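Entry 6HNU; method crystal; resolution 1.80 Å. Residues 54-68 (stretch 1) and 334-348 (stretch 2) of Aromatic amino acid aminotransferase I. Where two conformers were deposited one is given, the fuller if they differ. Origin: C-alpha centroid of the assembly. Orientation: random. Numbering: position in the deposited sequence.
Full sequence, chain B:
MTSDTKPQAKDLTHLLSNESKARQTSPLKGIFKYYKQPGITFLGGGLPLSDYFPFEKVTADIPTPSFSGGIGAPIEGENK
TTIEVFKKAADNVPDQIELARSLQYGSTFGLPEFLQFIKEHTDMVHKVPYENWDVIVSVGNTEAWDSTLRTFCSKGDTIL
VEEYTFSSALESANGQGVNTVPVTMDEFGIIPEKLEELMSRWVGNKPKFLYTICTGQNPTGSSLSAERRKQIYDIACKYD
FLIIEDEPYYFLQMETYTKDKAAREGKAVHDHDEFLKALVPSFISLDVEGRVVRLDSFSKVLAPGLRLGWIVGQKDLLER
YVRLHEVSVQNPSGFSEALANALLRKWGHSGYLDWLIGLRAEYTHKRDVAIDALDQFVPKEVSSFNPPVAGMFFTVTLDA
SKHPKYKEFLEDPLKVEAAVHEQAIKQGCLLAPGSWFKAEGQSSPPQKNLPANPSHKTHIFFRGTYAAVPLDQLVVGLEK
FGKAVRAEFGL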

# COMPACT_ATOMS: atom_id res chain seq x y z
N PRO B 54 16.85 12.51 6.19
CA PRO B 54 18.18 12.57 5.57
C PRO B 54 18.15 12.75 4.04
O PRO B 54 18.87 12.06 3.35
CB PRO B 54 18.78 11.23 5.99
CG PRO B 54 17.58 10.28 5.95
CD PRO B 54 16.45 11.13 6.52
N PHE B 55 17.27 13.63 3.56
CA PHE B 55 17.05 13.91 2.12
C PHE B 55 16.93 15.41 1.92
O PHE B 55 15.88 15.97 2.23
CB PHE B 55 15.82 13.18 1.57
CG PHE B 55 15.83 11.69 1.82
CD1 PHE B 55 16.53 10.84 0.99
CD2 PHE B 55 15.11 11.16 2.87
CE1 PHE B 55 16.50 9.46 1.19
CE2 PHE B 55 15.11 9.79 3.09
CZ PHE B 55 15.78 8.95 2.25
N GLU B 56 17.99 16.02 1.40
CA GLU B 56 18.07 17.49 1.20
C GLU B 56 17.34 17.81 -0.10
O GLU B 56 16.73 18.89 -0.22
CB GLU B 56 19.52 18.00 1.19
CG GLU B 56 19.63 19.45 0.77
CD GLU B 56 18.87 20.41 1.65
OE1 GLU B 56 18.62 20.04 2.83
OE2 GLU B 56 18.50 21.52 1.17
N LYS B 57 17.42 16.89 -1.05
CA LYS B 57 16.68 16.98 -2.31
C LYS B 57 16.71 15.64 -3.02
O LYS B 57 17.57 14.79 -2.69
CB LYS B 57 17.25 18.08 -3.21
CG LYS B 57 18.42 17.70 -4.09
CD LYS B 57 18.84 18.85 -5.01
CE LYS B 57 20.08 18.51 -5.80
NZ LYS B 57 20.62 19.68 -6.54
N VAL B 58 15.74 15.48 -3.91
CA VAL B 58 15.69 14.38 -4.90
C VAL B 58 15.59 15.03 -6.28
O VAL B 58 14.97 16.16 -6.41
CB VAL B 58 14.54 13.40 -4.64
CG1 VAL B 58 13.18 14.05 -4.75
CG2 VAL B 58 14.63 12.23 -5.59
N THR B 59 16.23 14.41 -7.27
CA THR B 59 16.16 14.88 -8.67
C THR B 59 15.82 13.69 -9.55
O THR B 59 16.05 12.56 -9.11
CB THR B 59 17.46 15.56 -9.12
OG1 THR B 59 18.43 14.54 -9.36
CG2 THR B 59 17.99 16.54 -8.09
N ALA B 60 15.26 13.95 -10.73
CA ALA B 60 15.12 12.96 -11.80
C ALA B 60 15.41 13.62 -13.15
O ALA B 60 15.11 14.81 -13.33
CB ALA B 60 13.75 12.35 -11.79
N ASP B 61 15.97 12.84 -14.09
CA ASP B 61 16.14 13.26 -15.49
C ASP B 61 15.01 12.62 -16.28
O ASP B 61 14.82 11.39 -16.13
CB ASP B 61 17.51 12.85 -16.00
CG ASP B 61 18.66 13.64 -15.40
OD1 ASP B 61 18.41 14.61 -14.61
OD2 ASP B 61 19.79 13.28 -15.76
N ILE B 62 14.24 13.44 -17.00
CA ILE B 62 13.02 13.02 -17.72
C ILE B 62 13.05 13.56 -19.14
O ILE B 62 13.77 14.53 -19.41
CB ILE B 62 11.78 13.49 -16.94
CG1 ILE B 62 11.57 15.00 -17.05
CG2 ILE B 62 11.94 13.03 -15.48
CD1 ILE B 62 10.39 15.52 -16.21
N PRO B 63 12.29 12.96 -20.07
CA PRO B 63 12.22 13.47 -21.44
C PRO B 63 11.42 14.77 -21.55
O PRO B 63 10.74 15.13 -20.55
CB PRO B 63 11.61 12.30 -22.23
CG PRO B 63 10.81 11.54 -21.21
CD PRO B 63 11.59 11.67 -19.91
N THR B 64 11.51 15.46 -22.71
CA THR B 64 10.96 16.82 -22.91
C THR B 64 9.84 16.79 -23.93
O THR B 64 9.98 16.23 -25.02
CB THR B 64 12.06 17.83 -23.28
OG1 THR B 64 12.70 17.37 -24.47
CG2 THR B 64 13.07 17.99 -22.16
N PRO B 65 8.67 17.38 -23.61
CA PRO B 65 7.62 17.53 -24.60
C PRO B 65 8.20 18.31 -25.78
O PRO B 65 9.03 19.19 -25.56
CB PRO B 65 6.55 18.34 -23.89
CG PRO B 65 6.81 18.12 -22.41
CD PRO B 65 8.31 17.97 -22.31
N SER B 66 7.76 17.99 -27.01
CA SER B 66 6.60 17.17 -27.31
C SER B 66 7.01 15.73 -27.65
O SER B 66 6.17 15.02 -28.26
CB SER B 66 5.81 17.80 -28.43
OG SER B 66 5.28 19.05 -28.00
N PHE B 67 8.21 15.28 -27.26
CA PHE B 67 8.70 13.89 -27.49
C PHE B 67 8.73 13.63 -29.01
O PHE B 67 8.39 12.51 -29.47
CB PHE B 67 7.85 12.87 -26.72
CG PHE B 67 7.48 13.36 -25.34
CD1 PHE B 67 8.41 13.37 -24.31
CD2 PHE B 67 6.19 13.78 -25.07
CE1 PHE B 67 8.08 13.89 -23.06
CE2 PHE B 67 5.86 14.27 -23.82
CZ PHE B 67 6.80 14.32 -22.82
N SER B 68 9.23 14.62 -29.75
CA SER B 68 9.28 14.57 -31.24
C SER B 68 10.11 13.36 -31.71
O SER B 68 9.83 12.85 -32.80
CB SER B 68 9.81 15.86 -31.83
OG SER B 68 11.13 16.11 -31.37
N GLY B 334 5.97 9.19 -0.66
CA GLY B 334 6.15 10.65 -0.81
C GLY B 334 7.10 10.90 -1.97
O GLY B 334 6.99 11.92 -2.65
N PHE B 335 8.07 10.00 -2.16
CA PHE B 335 9.00 10.10 -3.31
C PHE B 335 8.19 9.93 -4.59
O PHE B 335 8.36 10.73 -5.50
CB PHE B 335 10.16 9.11 -3.23
CG PHE B 335 11.15 9.40 -2.13
CD1 PHE B 335 11.94 10.54 -2.18
CD2 PHE B 335 11.35 8.50 -1.10
CE1 PHE B 335 12.86 10.79 -1.16
CE2 PHE B 335 12.26 8.75 -0.08
CZ PHE B 335 13.03 9.90 -0.13
N SER B 336 7.34 8.89 -4.71
CA SER B 336 6.53 8.70 -5.95
C SER B 336 5.66 9.95 -6.18
O SER B 336 5.56 10.47 -7.32
CB SER B 336 5.67 7.45 -5.86
OG SER B 336 6.48 6.30 -5.92
N GLU B 337 4.99 10.44 -5.15
CA GLU B 337 3.95 11.48 -5.36
C GLU B 337 4.63 12.82 -5.67
O GLU B 337 4.11 13.60 -6.51
CB GLU B 337 3.03 11.57 -4.15
CG GLU B 337 1.67 12.05 -4.52
CD GLU B 337 0.66 12.05 -3.38
OE1 GLU B 337 0.75 11.18 -2.50
OE2 GLU B 337 -0.19 12.94 -3.40
N ALA B 338 5.74 13.10 -4.99
CA ALA B 338 6.52 14.34 -5.20
C ALA B 338 7.17 14.31 -6.60
O ALA B 338 7.09 15.34 -7.32
CB ALA B 338 7.55 14.52 -4.12
N LEU B 339 7.72 13.15 -7.00
CA LEU B 339 8.37 13.04 -8.33
C LEU B 339 7.29 13.06 -9.41
O LEU B 339 7.53 13.69 -10.41
CB LEU B 339 9.23 11.79 -8.41
CG LEU B 339 10.59 11.87 -7.70
CD1 LEU B 339 11.29 10.50 -7.72
CD2 LEU B 339 11.48 12.92 -8.36
N ALA B 340 6.12 12.43 -9.22
CA ALA B 340 5.03 12.42 -10.24
C ALA B 340 4.51 13.85 -10.41
O ALA B 340 4.35 14.34 -11.53
CB ALA B 340 3.91 11.46 -9.84
N ASN B 341 4.24 14.52 -9.32
CA ASN B 341 3.83 15.94 -9.33
C ASN B 341 4.87 16.80 -10.10
O ASN B 341 4.44 17.66 -10.90
CB ASN B 341 3.61 16.43 -7.92
CG ASN B 341 3.13 17.87 -7.90
OD1 ASN B 341 2.00 18.17 -8.27
ND2 ASN B 341 4.02 18.75 -7.50
N ALA B 342 6.15 16.60 -9.85
CA ALA B 342 7.25 17.38 -10.48
C ALA B 342 7.26 17.11 -11.99
O ALA B 342 7.24 18.06 -12.76
CB ALA B 342 8.55 17.06 -9.82
N LEU B 343 7.17 15.83 -12.40
CA LEU B 343 7.16 15.45 -13.82
C LEU B 343 5.92 16.04 -14.49
O LEU B 343 6.08 16.68 -15.53
CB LEU B 343 7.27 13.92 -13.95
CG LEU B 343 7.13 13.39 -15.37
CD1 LEU B 343 7.92 12.08 -15.52
CD2 LEU B 343 5.67 13.18 -15.72
N LEU B 344 4.73 15.89 -13.91
CA LEU B 344 3.47 16.29 -14.58
C LEU B 344 3.42 17.82 -14.72
O LEU B 344 2.93 18.29 -15.76
CB LEU B 344 2.27 15.74 -13.80
CG LEU B 344 2.12 14.21 -13.85
CD1 LEU B 344 1.16 13.74 -12.79
CD2 LEU B 344 1.67 13.73 -15.22
N ARG B 345 3.89 18.55 -13.71
CA ARG B 345 3.86 20.04 -13.71
C ARG B 345 4.96 20.58 -14.62
O ARG B 345 4.74 21.63 -15.23
CB ARG B 345 3.96 20.55 -12.29
CG ARG B 345 2.65 20.33 -11.56
CD ARG B 345 2.63 20.80 -10.13
NE ARG B 345 1.28 20.64 -9.60
CZ ARG B 345 0.29 21.51 -9.79
NH1 ARG B 345 0.50 22.62 -10.49
NH2 ARG B 345 -0.91 21.26 -9.29
N LYS B 346 6.06 19.85 -14.77
CA LYS B 346 7.17 20.27 -15.68
C LYS B 346 6.68 20.12 -17.12
O LYS B 346 6.86 21.03 -17.96
CB LYS B 346 8.45 19.48 -15.41
CG LYS B 346 9.62 19.85 -16.32
CD LYS B 346 10.03 21.31 -16.14
CE LYS B 346 11.14 21.72 -17.08
NZ LYS B 346 11.46 23.16 -16.91
N TRP B 347 6.00 19.01 -17.41
CA TRP B 347 5.40 18.76 -18.74
C TRP B 347 4.20 19.66 -18.95
O TRP B 347 3.93 20.08 -20.11
CB TRP B 347 5.04 17.28 -18.85
CG TRP B 347 6.18 16.33 -18.95
CD1 TRP B 347 7.52 16.57 -18.99
CD2 TRP B 347 6.02 14.92 -19.10
NE1 TRP B 347 8.20 15.38 -19.11
CE2 TRP B 347 7.30 14.36 -19.19
CE3 TRP B 347 4.90 14.09 -19.16
CZ2 TRP B 347 7.50 12.98 -19.35
CZ3 TRP B 347 5.09 12.73 -19.30
CH2 TRP B 347 6.38 12.18 -19.41
N GLY B 348 3.48 19.94 -17.87
CA GLY B 348 2.15 20.57 -17.89
C GLY B 348 1.11 19.66 -18.51
O GLY B 348 1.44 18.57 -19.02

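This is an apolar strand-on-helix packing contact, closed at each end by an edge-to-face aromatic pair and carrying a single hydrogen bond between the two stretches. Strand 57-62 and helix 334-348 run at 49° to each other, their axes 9.7 Å apart at closest approach, and together the stretches bury 576 Å².

The alternation of the strand decides which residues take part. Val58, Ala60 and Ile62 direct their CA-to-CB bonds toward the helix, whereas those of Lys57 and Thr59 point away. The helix answers at four-residue intervals, the spacing that returns a helix to nearly the same face: Phe335, Leu339, Leu343 and Trp347. Leu339 packs against two strand residues, its CD2 lying 4.1 Å from Val58 CG1 and 4.2 Å from Ala60 CB. Ile62, with chi2 t (-177°), extends CD1 to within 4.0 Å of Leu343 CG and 3.6 Å of Trp347 NE1.

At the start of the contact, the edge of Phe335 meets the face of Phe55. The ring planes stand at 77°, and Phe335 CZ approaches Phe55 CE1 to 3.7 Å.

Trp347 dominates the other end, with 102 Å² covered, the largest area of any residue here. Its CA-to-CB bond points sideways, but the indole comes nearer to the loop after the strand. Trp347 NE1 donates to Pro63 O at 2.9 Å with an N-H...O angle of 140°, so the bond is of ordinary length but bent; the acceptor lies near the indole plane, which suits an N-H that lies in the ring plane. Around this polar link the packing is apolar: Pro65 CD sits 3.7 Å from Trp347 CD1, and Phe67 turns its edge to the indole face, with Phe67 CZ 3.7 Å from Trp347 CE2 and planes at 68° to the six-membered ring.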